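Local coordinates for glucose-binding protein (Thermus thermophilus HB27, PDB 2B3F) that binds glucose and galactose and probably delivers the sugar to a binding-protein-dependent transport system, at residues 165-170 with 239-244. Numbering follows the deposited sequence.
Sequences ENWTQQ and NIMGDW. Unlike the reference sequence in segment 239-244: Ile240 (reference Val). With GAL (beta-D-galactopyranose), chain G.
Met241 reaches the benzo end of the Trp167 indole with its sulfur, SD lying 3.6 Å from CH2. The sulfur sits 65° off the normal of the six-membered ring, an oblique Met-aromatic contact. With CG anti to the backbone N (chi1 -177°) and the chain bent at chi2 and chi3, Met241 also lays its CE methyl 3.8 Å from Thr168 CB. Within 165-170, Thr168 CG2 covers one face of Trp167, 3.6 Å above the plane; the Met241 thioether supplies the close packing from the other segment. Looser is the pairing of the two tryptophans, where Trp244 NE1 stands at the edge of Trp167, 4.1 Å from CH2. No direct hydrogen bond joins the segments; a water bridges the two backbones, its oxygen 2.9 Å from Thr168 O and 2.7 Å from Ile240 O. Trp244, first residue of helix 244-252, lies between Gly242 CA on one face and galactose C5 on the other, the latter 3.6 Å above the ring centre. A leucine in its place would probably leave the sugar without its flat CH-pi platform and Trp167 without its edge neighbour. Such aromatic stacking against a pyranose is characteristic of sugar sites in periplasmic binding proteins.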
ATOM      1  N   GLU A 165      -7.610 -12.537  -0.519  1.00 14.17           N
ATOM      2  CA  GLU A 165      -8.716 -12.045   0.275  1.00 14.33           C
ATOM      3  C   GLU A 165      -9.231 -10.660  -0.160  1.00 14.69           C
ATOM      4  O   GLU A 165      -8.623  -9.958  -0.983  1.00 14.19           O
ATOM      5  CB  GLU A 165      -8.327 -12.027   1.759  1.00 14.55           C
ATOM      6  CG  GLU A 165      -7.195 -11.036   2.115  1.00 15.28           C
ATOM      7  CD  GLU A 165      -6.913 -10.981   3.592  1.00 14.71           C
ATOM      8  OE1 GLU A 165      -7.876 -10.751   4.369  1.00 16.05           O
ATOM      9  OE2 GLU A 165      -5.737 -11.146   3.987  1.00 16.71           O
ATOM     10  N   ASN A 166     -10.366 -10.281   0.419  1.00 14.41           N
ATOM     11  CA  ASN A 166     -11.094  -9.089   0.027  1.00 14.00           C
ATOM     12  C   ASN A 166     -10.211  -7.872  -0.253  1.00 13.37           C
ATOM     13  O   ASN A 166     -10.323  -7.281  -1.327  1.00 13.52           O
ATOM     14  CB  ASN A 166     -12.143  -8.751   1.092  1.00 14.29           C
ATOM     15  CG  ASN A 166     -12.915  -7.481   0.788  1.00 16.78           C
ATOM     16  OD1 ASN A 166     -12.443  -6.391   1.094  1.00 18.58           O
ATOM     17  ND2 ASN A 166     -14.158  -7.621   0.291  1.00 19.24           N
ATOM     18  N   TRP A 167      -9.340  -7.512   0.677  1.00 13.03           N
ATOM     19  CA  TRP A 167      -8.546  -6.274   0.426  1.00 12.89           C
ATOM     20  C   TRP A 167      -7.701  -6.388  -0.840  1.00 12.61           C
ATOM     21  O   TRP A 167      -7.471  -5.384  -1.518  1.00 12.84           O
ATOM     22  CB  TRP A 167      -7.725  -5.839   1.636  1.00 12.31           C
ATOM     23  CG  TRP A 167      -6.499  -6.587   1.885  1.00 12.55           C
ATOM     24  CD1 TRP A 167      -6.318  -7.583   2.776  1.00 13.22           C
ATOM     25  CD2 TRP A 167      -5.226  -6.367   1.255  1.00 12.26           C
ATOM     26  NE1 TRP A 167      -5.024  -8.038   2.731  1.00 14.39           N
ATOM     27  CE2 TRP A 167      -4.327  -7.299   1.811  1.00 13.38           C
ATOM     28  CE3 TRP A 167      -4.767  -5.485   0.272  1.00 12.35           C
ATOM     29  CZ2 TRP A 167      -2.985  -7.361   1.433  1.00 13.21           C
ATOM     30  CZ3 TRP A 167      -3.444  -5.557  -0.118  1.00 12.42           C
ATOM     31  CH2 TRP A 167      -2.565  -6.489   0.460  1.00 12.71           C
ATOM     32  N   THR A 168      -7.237  -7.594  -1.183  1.00 11.73           N
ATOM     33  CA  THR A 168      -6.400  -7.768  -2.389  1.00 12.54           C
ATOM     34  C   THR A 168      -7.231  -7.619  -3.667  1.00 12.14           C
ATOM     35  O   THR A 168      -6.717  -7.314  -4.737  1.00 12.75           O
ATOM     36  CB  THR A 168      -5.634  -9.117  -2.428  1.00 12.84           C
ATOM     37  OG1 THR A 168      -6.533 -10.184  -2.765  1.00 13.88           O
ATOM     38  CG2 THR A 168      -4.938  -9.397  -1.140  1.00 13.31           C
ATOM     39  N   GLN A 169      -8.535  -7.876  -3.545  1.00 13.18           N
ATOM     40  CA  GLN A 169      -9.458  -7.661  -4.653  1.00 13.62           C
ATOM     41  C   GLN A 169      -9.675  -6.164  -4.856  1.00 13.36           C
ATOM     42  O   GLN A 169      -9.696  -5.688  -5.979  1.00 13.76           O
ATOM     43  CB  GLN A 169     -10.772  -8.384  -4.395  1.00 14.07           C
ATOM     44  CG  GLN A 169     -10.610  -9.883  -4.216  1.00 16.60           C
ATOM     45  CD  GLN A 169     -11.773 -10.518  -3.444  1.00 18.32           C
ATOM     46  OE1 GLN A 169     -12.876  -9.945  -3.355  1.00 20.73           O
ATOM     47  NE2 GLN A 169     -11.509 -11.681  -2.831  1.00 20.46           N
ATOM     48  N   GLN A 170      -9.801  -5.428  -3.760  1.00 13.11           N
ATOM     49  CA  GLN A 170      -9.834  -3.964  -3.813  1.00 12.56           C
ATOM     50  C   GLN A 170      -8.540  -3.435  -4.427  1.00 12.49           C
ATOM     51  O   GLN A 170      -8.564  -2.510  -5.232  1.00 12.91           O
ATOM     52  CB  GLN A 170      -9.991  -3.378  -2.429  1.00 12.77           C
ATOM     53  CG  GLN A 170     -11.280  -3.749  -1.656  1.00 13.32           C
ATOM     54  CD  GLN A 170     -11.313  -3.043  -0.317  1.00 13.60           C
ATOM     55  OE1 GLN A 170     -11.069  -1.838  -0.250  1.00 15.19           O
ATOM     56  NE2 GLN A 170     -11.588  -3.778   0.752  1.00 15.93           N
ATOM     57  N   ASN A 239       0.254 -11.599 -10.808  1.00 18.15           N
ATOM     58  CA  ASN A 239      -0.394 -11.111  -9.577  1.00 16.96           C
ATOM     59  C   ASN A 239      -0.265  -9.592  -9.553  1.00 16.56           C
ATOM     60  O   ASN A 239       0.788  -9.079  -9.882  1.00 16.34           O
ATOM     61  CB  ASN A 239       0.266 -11.717  -8.346  1.00 16.54           C
ATOM     62  CG  ASN A 239      -0.448 -11.358  -7.050  1.00 17.15           C
ATOM     63  OD1 ASN A 239      -1.685 -11.537  -6.915  1.00 19.09           O
ATOM     64  ND2 ASN A 239       0.321 -10.902  -6.071  1.00 13.20           N
ATOM     65  N   ILE A 240      -1.336  -8.893  -9.180  1.00 15.01           N
ATOM     66  CA  ILE A 240      -1.288  -7.418  -9.051  1.00 14.78           C
ATOM     67  C   ILE A 240      -1.183  -7.116  -7.557  1.00 13.91           C
ATOM     68  O   ILE A 240      -2.110  -7.389  -6.808  1.00 13.17           O
ATOM     69  CB  ILE A 240      -2.549  -6.737  -9.636  1.00 15.50           C
ATOM     70  CG1 ILE A 240      -2.764  -7.095 -11.128  1.00 16.83           C
ATOM     71  CG2 ILE A 240      -2.482  -5.220  -9.454  1.00 15.59           C
ATOM     72  CD1 ILE A 240      -1.611  -6.799 -12.044  1.00 17.42           C
ATOM     73  N   MET A 241      -0.061  -6.553  -7.099  1.00 14.14           N
ATOM     74  CA  MET A 241       0.118  -6.343  -5.669  1.00 13.77           C
ATOM     75  C   MET A 241       1.212  -5.291  -5.433  1.00 14.23           C
ATOM     76  O   MET A 241       2.093  -5.104  -6.286  1.00 13.76           O
ATOM     77  CB  MET A 241       0.488  -7.676  -5.017  1.00 13.89           C
ATOM     78  CG  MET A 241       0.658  -7.695  -3.507  1.00 14.10           C
ATOM     79  SD  MET A 241      -0.688  -6.897  -2.628  1.00 13.21           S
ATOM     80  CE  MET A 241      -2.167  -7.716  -3.238  1.00 13.61           C
ATOM     81  N   GLY A 242       1.146  -4.629  -4.293  1.00 13.74           N
ATOM     82  CA  GLY A 242       2.180  -3.664  -3.927  1.00 13.54           C
ATOM     83  C   GLY A 242       3.547  -4.294  -3.815  1.00 13.50           C
ATOM     84  O   GLY A 242       3.672  -5.513  -3.643  1.00 13.80           O
ATOM     85  N   ASP A 243       4.588  -3.464  -3.846  1.00 13.95           N
ATOM     86  CA  ASP A 243       5.954  -3.969  -3.872  1.00 13.82           C
ATOM     87  C   ASP A 243       6.506  -4.502  -2.552  1.00 14.16           C
ATOM     88  O   ASP A 243       7.663  -4.945  -2.491  1.00 14.64           O
ATOM     89  CB  ASP A 243       6.934  -3.006  -4.587  1.00 14.53           C
ATOM     90  CG  ASP A 243       6.810  -1.541  -4.167  1.00 14.63           C
ATOM     91  OD1 ASP A 243       6.166  -1.188  -3.151  1.00 13.72           O
ATOM     92  OD2 ASP A 243       7.374  -0.705  -4.913  1.00 15.91           O
ATOM     93  N   TRP A 244       5.666  -4.567  -1.523  1.00 13.30           N
ATOM     94  CA  TRP A 244       5.981  -5.451  -0.391  1.00 13.58           C
ATOM     95  C   TRP A 244       6.163  -6.895  -0.914  1.00 13.36           C
ATOM     96  O   TRP A 244       6.824  -7.716  -0.283  1.00 14.37           O
ATOM     97  CB  TRP A 244       4.913  -5.408   0.709  1.00 13.31           C
ATOM     98  CG  TRP A 244       3.486  -5.442   0.239  1.00 13.71           C
ATOM     99  CD1 TRP A 244       2.672  -6.537   0.097  1.00 13.31           C
ATOM    100  CD2 TRP A 244       2.671  -4.299  -0.068  1.00 12.46           C
ATOM    101  NE1 TRP A 244       1.410  -6.140  -0.313  1.00 12.05           N
ATOM    102  CE2 TRP A 244       1.396  -4.771  -0.435  1.00 13.91           C
ATOM    103  CE3 TRP A 244       2.915  -2.915  -0.100  1.00 12.51           C
ATOM    104  CZ2 TRP A 244       0.360  -3.906  -0.803  1.00 12.62           C
ATOM    105  CZ3 TRP A 244       1.898  -2.069  -0.474  1.00 13.17           C
ATOM    106  CH2 TRP A 244       0.634  -2.551  -0.815  1.00 13.72           C
TER
HETATM  107  C1  GAL G3310       0.039  -1.866   3.235  1.00 11.43           C
HETATM  108  C2  GAL G3310       1.245  -1.328   4.017  1.00 12.31           C
HETATM  109  C3  GAL G3310       2.517  -2.105   3.707  1.00 11.16           C
HETATM  110  C4  GAL G3310       2.299  -3.610   3.872  1.00 12.13           C
HETATM  111  C5  GAL G3310       1.001  -4.007   3.127  1.00 12.53           C
HETATM  112  C6  GAL G3310       0.639  -5.498   3.221  1.00 11.86           C
HETATM  113  O1  GAL G3310      -1.132  -1.191   3.580  1.00 13.35           O
HETATM  114  O2  GAL G3310       1.397   0.073   3.736  1.00 11.86           O
HETATM  115  O3  GAL G3310       3.568  -1.682   4.563  1.00 13.91           O
HETATM  116  O4  GAL G3310       2.238  -3.878   5.248  1.00 16.88           O
HETATM  117  O5  GAL G3310      -0.104  -3.253   3.562  1.00 11.75           O
HETATM  118  O6  GAL G3310       0.191  -5.816   4.504  1.00 12.59           O
HETATM  119  O   HOH W   1      -4.387  -8.521  -6.024  1.00 13.66           O